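Local structure of Exo-arabinanase (Penicillium chrysogenum, 3A72) at residues A[81-92]-A[150-161]; A[308-318]-A[330-338]. The protein is an exo-acting glycoside hydrolase that binds arabinobiose and probably cleaves 1,5-linked alpha-L-arabinan from a chain end. All coordinates share one frame; numbering follows the deposited sequence.

Contact 1: A[81-92]-A[150-161]; sequences YQPFLYSLPERV and WEPFLLANKGKL. With AHR (alpha-L-arabinofuranose), chain B; AHR (alpha-L-arabinofuranose), chain C.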
loop_
_atom_site.group_PDB
_atom_site.type_symbol
_atom_site.label_atom_id
_atom_site.label_comp_id
_atom_site.label_asym_id
_atom_site.label_seq_id
_atom_site.Cartn_x
_atom_site.Cartn_y
_atom_site.Cartn_z
ATOM N N TYR A 81 -12.198 3.352 0.239
ATOM C CA TYR A 81 -10.851 3.758 0.604
ATOM C C TYR A 81 -9.877 2.546 0.606
ATOM O O TYR A 81 -10.235 1.435 1.000
ATOM C CB TYR A 81 -10.769 4.370 1.978
ATOM C CG TYR A 81 -11.288 5.787 2.151
ATOM C CD1 TYR A 81 -11.658 6.608 1.076
ATOM C CD2 TYR A 81 -11.391 6.319 3.448
ATOM C CE1 TYR A 81 -12.125 7.911 1.301
ATOM C CE2 TYR A 81 -11.846 7.579 3.669
ATOM C CZ TYR A 81 -12.219 8.380 2.580
ATOM O OH TYR A 81 -12.665 9.689 2.773
ATOM N N GLN A 82 -8.650 2.850 0.211
ATOM C CA GLN A 82 -7.481 2.058 0.589
ATOM C C GLN A 82 -7.532 0.597 0.123
ATOM O O GLN A 82 -7.378 -0.329 0.884
ATOM C CB GLN A 82 -7.281 2.146 2.107
ATOM C CG GLN A 82 -7.031 3.586 2.538
ATOM C CD GLN A 82 -7.728 4.033 3.800
ATOM O OE1 GLN A 82 -8.090 3.205 4.662
ATOM N NE2 GLN A 82 -7.882 5.332 3.950
ATOM N N PRO A 83 -7.665 0.407 -1.208
ATOM C CA PRO A 83 -7.582 -0.950 -1.750
ATOM C C PRO A 83 -6.173 -1.489 -1.608
ATOM O O PRO A 83 -5.184 -0.776 -1.369
ATOM C CB PRO A 83 -7.926 -0.751 -3.233
ATOM C CG PRO A 83 -7.411 0.635 -3.536
ATOM C CD PRO A 83 -7.740 1.411 -2.264
ATOM N N PHE A 84 -6.040 -2.792 -1.815
ATOM C CA PHE A 84 -4.748 -3.486 -1.859
ATOM C C PHE A 84 -4.942 -4.769 -2.620
ATOM O O PHE A 84 -5.788 -5.592 -2.247
ATOM C CB PHE A 84 -4.196 -3.804 -0.439
ATOM C CG PHE A 84 -2.772 -4.263 -0.527
ATOM C CD1 PHE A 84 -1.771 -3.350 -0.675
ATOM C CD2 PHE A 84 -2.422 -5.598 -0.546
ATOM C CE1 PHE A 84 -0.464 -3.688 -0.844
ATOM C CE2 PHE A 84 -1.108 -5.978 -0.704
ATOM C CZ PHE A 84 -0.119 -5.041 -0.847
ATOM N N LEU A 85 -4.171 -4.992 -3.689
ATOM C CA LEU A 85 -4.172 -6.206 -4.486
ATOM C C LEU A 85 -3.062 -7.144 -4.053
ATOM O O LEU A 85 -1.932 -6.688 -3.829
ATOM C CB LEU A 85 -4.036 -5.896 -5.964
ATOM C CG LEU A 85 -5.262 -5.297 -6.621
ATOM C CD1 LEU A 85 -4.864 -4.693 -7.965
ATOM C CD2 LEU A 85 -6.327 -6.372 -6.830
ATOM N N TYR A 86 -3.351 -8.455 -4.003
ATOM C CA TYR A 86 -2.305 -9.406 -3.612
ATOM C C TYR A 86 -2.547 -10.782 -4.249
ATOM O O TYR A 86 -3.567 -11.424 -3.969
ATOM C CB TYR A 86 -2.282 -9.593 -2.104
ATOM C CG TYR A 86 -1.102 -10.359 -1.591
ATOM C CD1 TYR A 86 0.206 -10.005 -1.919
ATOM C CD2 TYR A 86 -1.253 -11.464 -0.759
ATOM C CE1 TYR A 86 1.296 -10.704 -1.458
ATOM C CE2 TYR A 86 -0.153 -12.175 -0.257
ATOM C CZ TYR A 86 1.093 -11.785 -0.609
ATOM O OH TYR A 86 2.179 -12.501 -0.083
ATOM N N SER A 87 -1.637 -11.197 -5.095
ATOM C CA SER A 87 -1.649 -12.550 -5.691
ATOM C C SER A 87 -1.000 -13.484 -4.693
ATOM O O SER A 87 0.178 -13.315 -4.346
ATOM C CB SER A 87 -0.919 -12.523 -7.022
ATOM O OG SER A 87 -0.881 -13.803 -7.610
ATOM N N LEU A 88 -1.740 -14.476 -4.165
ATOM C CA LEU A 88 -1.159 -15.366 -3.170
ATOM C C LEU A 88 0.041 -16.093 -3.745
ATOM O O LEU A 88 -0.084 -16.782 -4.752
ATOM C CB LEU A 88 -2.167 -16.443 -2.714
ATOM C CG LEU A 88 -3.257 -15.982 -1.725
ATOM C CD1 LEU A 88 -4.051 -17.193 -1.341
ATOM C CD2 LEU A 88 -2.642 -15.337 -0.489
ATOM N N PRO A 89 1.208 -16.010 -3.061
ATOM C CA PRO A 89 2.356 -16.755 -3.529
ATOM C C PRO A 89 2.428 -18.182 -3.118
ATOM O O PRO A 89 3.321 -18.930 -3.554
ATOM C CB PRO A 89 3.551 -15.961 -2.920
ATOM C CG PRO A 89 3.020 -15.158 -1.844
ATOM C CD PRO A 89 1.542 -15.043 -2.018
ATOM N N GLU A 90 1.479 -18.607 -2.293
ATOM C CA GLU A 90 1.334 -19.974 -1.805
ATOM C C GLU A 90 -0.110 -20.186 -1.416
ATOM O O GLU A 90 -0.826 -19.213 -1.145
ATOM C CB GLU A 90 2.280 -20.246 -0.641
ATOM C CG GLU A 90 1.981 -19.453 0.589
ATOM C CD GLU A 90 2.909 -19.702 1.704
ATOM O OE1 GLU A 90 2.833 -20.807 2.298
ATOM O OE2 GLU A 90 3.709 -18.806 2.018
ATOM N N ARG A 91 -0.531 -21.432 -1.337
ATOM C CA ARG A 91 -1.876 -21.769 -0.867
ATOM C C ARG A 91 -2.036 -21.246 0.549
ATOM O O ARG A 91 -1.156 -21.401 1.389
ATOM C CB ARG A 91 -2.022 -23.287 -0.935
ATOM C CG ARG A 91 -3.298 -23.824 -0.263
ATOM C CD ARG A 91 -3.543 -25.290 -0.575
ATOM N NE ARG A 91 -4.128 -25.570 -1.869
ATOM C CZ ARG A 91 -5.439 -25.520 -2.152
ATOM N NH1 ARG A 91 -6.293 -25.123 -1.219
ATOM N NH2 ARG A 91 -5.903 -25.852 -3.347
ATOM N N VAL A 92 -3.221 -20.736 0.861
ATOM C CA VAL A 92 -3.648 -20.425 2.213
ATOM C C VAL A 92 -4.992 -21.081 2.426
ATOM O O VAL A 92 -5.969 -20.707 1.783
ATOM C CB VAL A 92 -3.689 -18.902 2.517
ATOM C CG1 VAL A 92 -4.189 -18.704 3.934
ATOM C CG2 VAL A 92 -2.320 -18.291 2.337
ATOM N N TRP A 150 -7.806 1.523 8.872
ATOM C CA TRP A 150 -7.365 2.039 7.584
ATOM C C TRP A 150 -6.276 1.184 6.947
ATOM O O TRP A 150 -5.450 0.570 7.644
ATOM C CB TRP A 150 -6.766 3.370 7.779
ATOM C CG TRP A 150 -7.266 4.467 8.644
ATOM C CD1 TRP A 150 -6.825 4.803 9.887
ATOM C CD2 TRP A 150 -8.246 5.463 8.284
ATOM N NE1 TRP A 150 -7.496 5.891 10.291
ATOM C CE2 TRP A 150 -8.344 6.363 9.349
ATOM C CE3 TRP A 150 -9.049 5.654 7.167
ATOM C CZ2 TRP A 150 -9.163 7.465 9.320
ATOM C CZ3 TRP A 150 -9.866 6.781 7.120
ATOM C CH2 TRP A 150 -9.903 7.664 8.200
ATOM N N GLU A 151 -6.149 1.265 5.629
ATOM C CA GLU A 151 -4.854 1.042 4.943
ATOM C C GLU A 151 -4.315 -0.397 5.063
ATOM O O GLU A 151 -3.173 -0.606 5.493
ATOM C CB GLU A 151 -3.831 2.055 5.400
ATOM C CG GLU A 151 -4.216 3.501 5.069
ATOM C CD GLU A 151 -3.820 4.516 6.089
ATOM O OE1 GLU A 151 -3.261 4.232 7.150
ATOM O OE2 GLU A 151 -4.099 5.774 5.834
ATOM N N PRO A 152 -5.051 -1.392 4.614
ATOM C CA PRO A 152 -4.547 -2.761 4.665
ATOM C C PRO A 152 -3.327 -2.993 3.756
ATOM O O PRO A 152 -3.230 -2.436 2.635
ATOM C CB PRO A 152 -5.704 -3.620 4.157
ATOM C CG PRO A 152 -6.492 -2.678 3.275
ATOM C CD PRO A 152 -6.421 -1.343 3.999
ATOM N N PHE A 153 -2.451 -3.854 4.232
ATOM C CA PHE A 153 -1.312 -4.371 3.475
ATOM C C PHE A 153 -1.258 -5.880 3.724
ATOM O O PHE A 153 -1.267 -6.285 4.894
ATOM C CB PHE A 153 0.007 -3.687 3.901
ATOM C CG PHE A 153 1.171 -4.100 3.012
ATOM C CD1 PHE A 153 1.472 -3.351 1.893
ATOM C CD2 PHE A 153 1.890 -5.245 3.275
ATOM C CE1 PHE A 153 2.456 -3.767 1.016
ATOM C CE2 PHE A 153 2.879 -5.671 2.390
ATOM C CZ PHE A 153 3.142 -4.943 1.281
ATOM N N LEU A 154 -1.241 -6.678 2.680
ATOM C CA LEU A 154 -1.311 -8.137 2.781
ATOM C C LEU A 154 0.042 -8.791 2.482
ATOM O O LEU A 154 0.718 -8.391 1.541
ATOM C CB LEU A 154 -2.345 -8.710 1.805
ATOM C CG LEU A 154 -3.792 -8.234 1.987
ATOM C CD1 LEU A 154 -4.697 -8.815 0.926
ATOM C CD2 LEU A 154 -4.351 -8.585 3.374
ATOM N N LEU A 155 0.373 -9.819 3.259
ATOM C CA LEU A 155 1.617 -10.562 3.075
ATOM C C LEU A 155 1.392 -11.991 3.544
ATOM O O LEU A 155 0.906 -12.180 4.686
ATOM C CB LEU A 155 2.726 -9.906 3.853
ATOM C CG LEU A 155 4.124 -10.583 3.810
ATOM C CD1 LEU A 155 5.245 -9.550 3.699
ATOM C CD2 LEU A 155 4.326 -11.454 4.983
ATOM N N ALA A 156 1.711 -12.988 2.764
ATOM C CA ALA A 156 1.638 -14.390 3.165
ATOM C C ALA A 156 2.998 -14.883 3.641
ATOM O O ALA A 156 4.044 -14.505 3.118
ATOM C CB ALA A 156 1.141 -15.254 2.016
ATOM N N ASN A 157 2.955 -15.812 4.598
ATOM C CA ASN A 157 4.142 -16.465 5.107
ATOM C C ASN A 157 3.718 -17.775 5.761
ATOM O O ASN A 157 2.782 -17.767 6.557
ATOM C CB ASN A 157 4.830 -15.600 6.129
ATOM C CG ASN A 157 6.101 -16.223 6.648
ATOM O OD1 ASN A 157 6.995 -16.606 5.864
ATOM N ND2 ASN A 157 6.167 -16.330 7.966
ATOM N N LYS A 158 4.395 -18.863 5.426
ATOM C CA LYS A 158 4.191 -20.134 6.115
ATOM C C LYS A 158 2.722 -20.535 6.176
ATOM O O LYS A 158 2.207 -20.992 7.210
ATOM C CB LYS A 158 4.803 -20.131 7.523
ATOM C CG LYS A 158 6.309 -19.960 7.502
ATOM C CD LYS A 158 7.120 -19.974 8.783
ATOM C CE LYS A 158 6.555 -19.824 10.173
ATOM N NZ LYS A 158 7.535 -19.820 11.318
ATOM N N GLY A 159 2.021 -20.430 5.050
ATOM C CA GLY A 159 0.683 -20.887 4.940
ATOM C C GLY A 159 -0.352 -19.991 5.584
ATOM O O GLY A 159 -1.530 -20.389 5.689
ATOM N N LYS A 160 0.041 -18.804 5.998
ATOM C CA LYS A 160 -0.834 -17.837 6.632
ATOM C C LYS A 160 -0.840 -16.540 5.829
ATOM O O LYS A 160 0.140 -16.226 5.147
ATOM C CB LYS A 160 -0.331 -17.516 8.046
ATOM C CG LYS A 160 -0.290 -18.736 8.959
ATOM C CD LYS A 160 0.399 -18.418 10.312
ATOM C CE LYS A 160 1.929 -18.350 10.195
ATOM N NZ LYS A 160 2.481 -17.987 11.573
ATOM N N LEU A 161 -1.923 -15.811 5.969
ATOM C CA LEU A 161 -1.994 -14.469 5.438
ATOM C C LEU A 161 -2.059 -13.464 6.604
ATOM O O LEU A 161 -2.886 -13.650 7.513
ATOM C CB LEU A 161 -3.194 -14.263 4.527
ATOM C CG LEU A 161 -3.291 -12.928 3.812
ATOM C CD1 LEU A 161 -2.200 -12.803 2.777
ATOM C CD2 LEU A 161 -4.642 -12.727 3.168
HETATM O O5 AHR B . -6.741 9.562 5.905
HETATM C C5 AHR B . -6.381 8.424 6.754
HETATM C C4 AHR B . -5.082 8.743 7.439
HETATM O O4 AHR B . -4.045 8.748 6.449
HETATM C C3 AHR B . -4.677 7.687 8.461
HETATM O O3 AHR B . -5.232 8.019 9.746
HETATM C C2 AHR B . -3.133 7.789 8.438
HETATM O O2 AHR B . -2.482 6.544 8.688
HETATM C C1 AHR B . -2.808 8.362 7.059
HETATM O O1 AHR B . -2.052 9.600 7.189
HETATM O O5 AHR C . -7.263 7.055 1.675
HETATM C C5 AHR C . -8.215 8.154 1.785
HETATM C C4 AHR C . -7.721 9.111 2.850
HETATM O O4 AHR C . -7.750 8.411 4.140
HETATM C C3 AHR C . -8.702 10.251 3.085
HETATM O O3 AHR C . -8.487 11.340 2.165
HETATM C C2 AHR C . -8.294 10.686 4.508
HETATM O O2 AHR C . -9.368 11.347 5.215
HETATM C C1 AHR C . -7.940 9.357 5.189
HETATM O O HOH W 1 -4.351 -0.132 1.603
HETATM O O HOH W 2 6.337 -19.226 3.322
HETATM O O HOH W 3 4.398 -16.620 0.942
#

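Contact 2: A[308-318]-A[330-338]; sequences CPEEHGYTRAL and VVNSAGVLL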
loop_
_atom_site.group_PDB
_atom_site.type_symbol
_atom_site.label_atom_id
_atom_site.label_comp_id
_atom_site.label_asym_id
_atom_site.label_seq_id
_atom_site.Cartn_x
_atom_site.Cartn_y
_atom_site.Cartn_z
ATOM N N CYS A 308 13.409 10.526 -10.436
ATOM C CA CYS A 308 12.312 9.662 -10.869
ATOM C C CYS A 308 11.437 10.454 -11.834
ATOM O O CYS A 308 11.092 11.579 -11.563
ATOM C CB CYS A 308 11.543 9.213 -9.643
ATOM S SG CYS A 308 10.068 8.208 -10.010
ATOM N N PRO A 309 11.049 9.842 -12.979
ATOM C CA PRO A 309 10.243 10.579 -13.957
ATOM C C PRO A 309 8.767 10.619 -13.651
ATOM O O PRO A 309 8.028 11.347 -14.342
ATOM C CB PRO A 309 10.441 9.787 -15.238
ATOM C CG PRO A 309 10.693 8.393 -14.777
ATOM C CD PRO A 309 11.487 8.515 -13.491
ATOM N N GLU A 310 8.264 9.877 -12.661
ATOM C CA GLU A 310 6.871 9.895 -12.255
ATOM C C GLU A 310 6.636 10.998 -11.232
ATOM O O GLU A 310 7.449 11.190 -10.339
ATOM C CB GLU A 310 6.500 8.565 -11.660
ATOM C CG GLU A 310 5.062 8.432 -11.231
ATOM C CD GLU A 310 4.071 8.414 -12.358
ATOM O OE1 GLU A 310 4.360 8.210 -13.530
ATOM O OE2 GLU A 310 2.866 8.620 -11.946
ATOM N N GLU A 311 5.529 11.697 -11.379
ATOM C CA GLU A 311 5.183 12.743 -10.418
ATOM C C GLU A 311 5.054 12.195 -9.019
ATOM O O GLU A 311 4.784 11.013 -8.796
ATOM C CB GLU A 311 3.864 13.376 -10.847
ATOM C CG GLU A 311 2.659 12.460 -10.773
ATOM C CD GLU A 311 1.355 13.108 -11.279
ATOM O OE1 GLU A 311 1.412 14.039 -12.135
ATOM O OE2 GLU A 311 0.275 12.665 -10.839
ATOM N N HIS A 312 5.235 13.092 -8.046
ATOM C CA HIS A 312 4.929 12.749 -6.677
ATOM C C HIS A 312 3.423 12.533 -6.509
ATOM O O HIS A 312 2.615 13.114 -7.213
ATOM C CB HIS A 312 5.415 13.809 -5.692
ATOM C CG HIS A 312 4.510 14.925 -5.473
ATOM N ND1 HIS A 312 4.327 15.948 -6.297
ATOM C CD2 HIS A 312 3.634 15.105 -4.431
ATOM C CE1 HIS A 312 3.407 16.788 -5.807
ATOM N NE2 HIS A 312 2.989 16.290 -4.660
ATOM N N GLY A 313 3.055 11.693 -5.537
ATOM C CA GLY A 313 1.661 11.543 -5.212
ATOM C C GLY A 313 1.505 10.799 -3.903
ATOM O O GLY A 313 2.403 10.149 -3.399
ATOM N N TYR A 314 0.252 10.874 -3.390
ATOM C CA TYR A 314 -0.082 10.265 -2.121
ATOM C C TYR A 314 -0.005 8.734 -2.214
ATOM O O TYR A 314 -0.570 8.118 -3.132
ATOM C CB TYR A 314 -1.492 10.650 -1.750
ATOM C CG TYR A 314 -1.987 10.157 -0.391
ATOM C CD1 TYR A 314 -1.353 10.518 0.780
ATOM C CD2 TYR A 314 -3.085 9.351 -0.324
ATOM C CE1 TYR A 314 -1.771 10.078 1.999
ATOM C CE2 TYR A 314 -3.587 8.941 0.901
ATOM C CZ TYR A 314 -2.934 9.315 2.064
ATOM O OH TYR A 314 -3.450 8.951 3.289
ATOM N N THR A 315 0.719 8.131 -1.241
ATOM C CA THR A 315 0.993 6.698 -1.208
ATOM C C THR A 315 1.327 6.102 -2.587
ATOM O O THR A 315 0.895 5.028 -2.975
ATOM C CB THR A 315 -0.125 5.942 -0.440
ATOM O OG1 THR A 315 0.390 4.622 -0.093
ATOM C CG2 THR A 315 -1.433 5.778 -1.129
ATOM N N ARG A 316 2.170 6.847 -3.314
ATOM C CA ARG A 316 2.661 6.406 -4.609
ATOM C C ARG A 316 3.211 5.002 -4.490
ATOM O O ARG A 316 3.984 4.704 -3.580
ATOM C CB ARG A 316 3.699 7.415 -5.120
ATOM C CG ARG A 316 4.147 7.180 -6.542
ATOM C CD ARG A 316 5.062 8.278 -7.046
ATOM N NE ARG A 316 6.327 8.235 -6.320
ATOM C CZ ARG A 316 7.382 8.970 -6.630
ATOM N NH1 ARG A 316 7.380 9.761 -7.697
ATOM N NH2 ARG A 316 8.498 8.910 -5.889
ATOM N N ALA A 317 2.794 4.132 -5.413
ATOM C CA ALA A 317 3.030 2.694 -5.306
ATOM C C ALA A 317 4.178 2.277 -6.185
ATOM O O ALA A 317 4.338 2.716 -7.327
ATOM C CB ALA A 317 1.776 1.925 -5.679
ATOM N N LEU A 318 5.034 1.390 -5.666
ATOM C CA LEU A 318 6.189 0.855 -6.367
ATOM C C LEU A 318 5.999 -0.646 -6.577
ATOM O O LEU A 318 5.436 -1.349 -5.724
ATOM C CB LEU A 318 7.464 1.044 -5.547
ATOM C CG LEU A 318 7.814 2.467 -5.131
ATOM C CD1 LEU A 318 9.084 2.478 -4.305
ATOM C CD2 LEU A 318 7.940 3.360 -6.355
ATOM N N VAL A 330 8.092 -0.321 -11.610
ATOM C CA VAL A 330 6.859 0.452 -11.772
ATOM C C VAL A 330 6.771 1.474 -10.669
ATOM O O VAL A 330 6.967 1.157 -9.483
ATOM C CB VAL A 330 5.676 -0.503 -11.712
ATOM C CG1 VAL A 330 4.364 0.171 -11.363
ATOM C CG2 VAL A 330 5.524 -1.269 -13.032
ATOM N N VAL A 331 6.435 2.714 -11.062
ATOM C CA VAL A 331 6.175 3.816 -10.159
ATOM C C VAL A 331 4.802 4.382 -10.558
ATOM O O VAL A 331 4.652 4.905 -11.661
ATOM C CB VAL A 331 7.271 4.907 -10.200
ATOM C CG1 VAL A 331 7.020 5.900 -9.093
ATOM C CG2 VAL A 331 8.645 4.305 -10.149
ATOM N N ASN A 332 3.804 4.228 -9.694
ATOM C CA ASN A 332 2.385 4.408 -10.060
ATOM C C ASN A 332 1.745 5.398 -9.129
ATOM O O ASN A 332 1.671 5.133 -7.904
ATOM C CB ASN A 332 1.738 3.038 -9.964
ATOM C CG ASN A 332 0.256 2.912 -10.074
ATOM O OD1 ASN A 332 -0.509 3.778 -10.659
ATOM N ND2 ASN A 332 -0.279 1.916 -9.540
ATOM N N SER A 333 1.289 6.526 -9.640
ATOM C CA SER A 333 0.580 7.529 -8.862
ATOM C C SER A 333 -0.905 7.558 -9.228
ATOM O O SER A 333 -1.290 7.302 -10.379
ATOM C CB SER A 333 1.182 8.942 -9.127
ATOM O OG SER A 333 0.516 9.897 -8.303
ATOM N N ALA A 334 -1.736 7.971 -8.260
ATOM C CA ALA A 334 -3.139 8.280 -8.502
ATOM C C ALA A 334 -3.483 9.685 -8.086
ATOM O O ALA A 334 -4.677 10.032 -7.985
ATOM C CB ALA A 334 -4.084 7.260 -7.854
ATOM N N GLY A 335 -2.485 10.541 -7.850
ATOM C CA GLY A 335 -2.728 11.926 -7.521
ATOM C C GLY A 335 -2.419 12.284 -6.116
ATOM O O GLY A 335 -1.796 11.521 -5.369
ATOM N N VAL A 336 -2.814 13.501 -5.723
ATOM C CA VAL A 336 -2.525 14.068 -4.398
ATOM C C VAL A 336 -3.823 14.209 -3.628
ATOM O O VAL A 336 -4.933 14.267 -4.186
ATOM C CB VAL A 336 -1.799 15.421 -4.513
ATOM C CG1 VAL A 336 -0.466 15.233 -5.224
ATOM C CG2 VAL A 336 -2.651 16.470 -5.225
ATOM N N LEU A 337 -3.730 14.287 -2.295
ATOM C CA LEU A 337 -4.889 14.539 -1.449
ATOM C C LEU A 337 -5.604 15.802 -1.917
ATOM O O LEU A 337 -4.975 16.844 -2.159
ATOM C CB LEU A 337 -4.417 14.746 0.009
ATOM C CG LEU A 337 -3.996 13.417 0.720
ATOM C CD1 LEU A 337 -3.230 13.737 2.002
ATOM C CD2 LEU A 337 -5.182 12.507 1.030
ATOM N N LEU A 338 -6.922 15.724 -2.061
ATOM C CA LEU A 338 -7.762 16.811 -2.457
ATOM C C LEU A 338 -7.342 17.414 -3.789
ATOM O O LEU A 338 -7.665 18.577 -4.100
ATOM C CB LEU A 338 -7.811 17.897 -1.366
ATOM C CG LEU A 338 -8.338 17.353 -0.037
ATOM C CD1 LEU A 338 -8.363 18.430 1.017
ATOM C CD2 LEU A 338 -9.751 16.764 -0.166
HETATM O O HOH W 4 0.233 12.308 -8.353
HETATM O O HOH W 5 -2.800 9.004 -4.531
HETATM O O HOH W 6 0.017 8.390 -5.892
#

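Contact 1: A[81-92]-A[150-161]
The hydroxyl of Tyr86 accepts the backbone N-H of Ala156 in a nearly straight bond, N to OH 2.9 Å with 166° at the hydrogen. It bridges strands 82-87 and 150-157, the innermost strands of adjacent blades in a sialidase-like six-bladed beta-propeller. Side chains, rather than backbone pairing, join these nearly parallel strands, whose axes approach to 6.2 Å (5° between them). Tyr86 suits this task: CG anti to the backbone N (chi1 -170°) sends the ring across, Leu154 O lies over one face, and Leu161 CD1 approaches CE2 at 3.7 Å. Two residues earlier, the Phe84 ring has Phe153 CA over its face in a CH-pi contact, while the phenyl rings meet obliquely. Glu90 OE1 receives Gly159 N from above the carboxylate plane, fastening the type I' turn 157-160, where glycine accommodates positive phi. The side chain of Gln82, bent at chi2, turns its flat amide so that OE1 takes Glu151 N at 2.9 Å, from above the carbonyl plane, and NE2 donates to O5 of one arabinofuranose (chain C). Tyr81 offers its face to that sugar, and the Trp150 ring carries C5 of the other (chain B) 3.6 Å above its plane, over the centre.

Contact 2: A[308-318]-A[330-338]
Arg316 crosses Val331 obliquely, its aliphatic shaft passing first the carbonyl of Asn332 and then a methyl of the valine. CB lies beside Asn332 O, and CG comes within 3.5 Å of it. CD meets Val331 CG1 at 3.7 Å; the bend at chi3 (67°) brings the guanidinium over that methyl, which sits against one face toward the rim. At the tip, NH1 donates to Glu311 O, from above the carbonyl plane, and to Gly290 O, while NE binds Ser285 OG and NH2 makes a weak bond to Thr291 O. Next to Arg316 two antiparallel strands of one propeller blade pair: Ala317 and Asn332 are a hydrogen-bonded pair, and Leu318 with Val331 the non-hydrogen-bonded one, where Leu318 CD2 packs on Val331 CG1. Tyr314 N donates to Gly335 O at 2.9 Å. Ser333 OG accepts from Gly335 N, an ST turn that suits a short polar residue, and Gly313, lacking a side chain, lets CA approach this hydroxyl to 3.7 Å. Leu337 CD2 lies over the face of Tyr314, both in the glycan pocket. A buried arginine thus pairs an apolar face with oxygens around its N-H groups, which probably spreads its charge and fixes its rotation.

Overall arrangement
From the N terminus, strand 6-10 joins the sheet that also holds the last strands, closing the propeller ring. Strand 23-30 follows, and its Tyr25 touches both Gln82 and Glu151 of contact 1 and Thr315 of contact 2. Contact 1 then closes a loop of 57 residues, most of one blade, and ties that blade's innermost strand to that of the next. Contact 2 comes later, neither nested nor crossing: it closes a short connection with helix 323-326 inside the final blade. Their centres are about 21 Å apart on opposite sides of the chain's centre, yet they meet at the sugar pocket, where Glu151 OE2 lies 4.1 Å from Tyr314 OH.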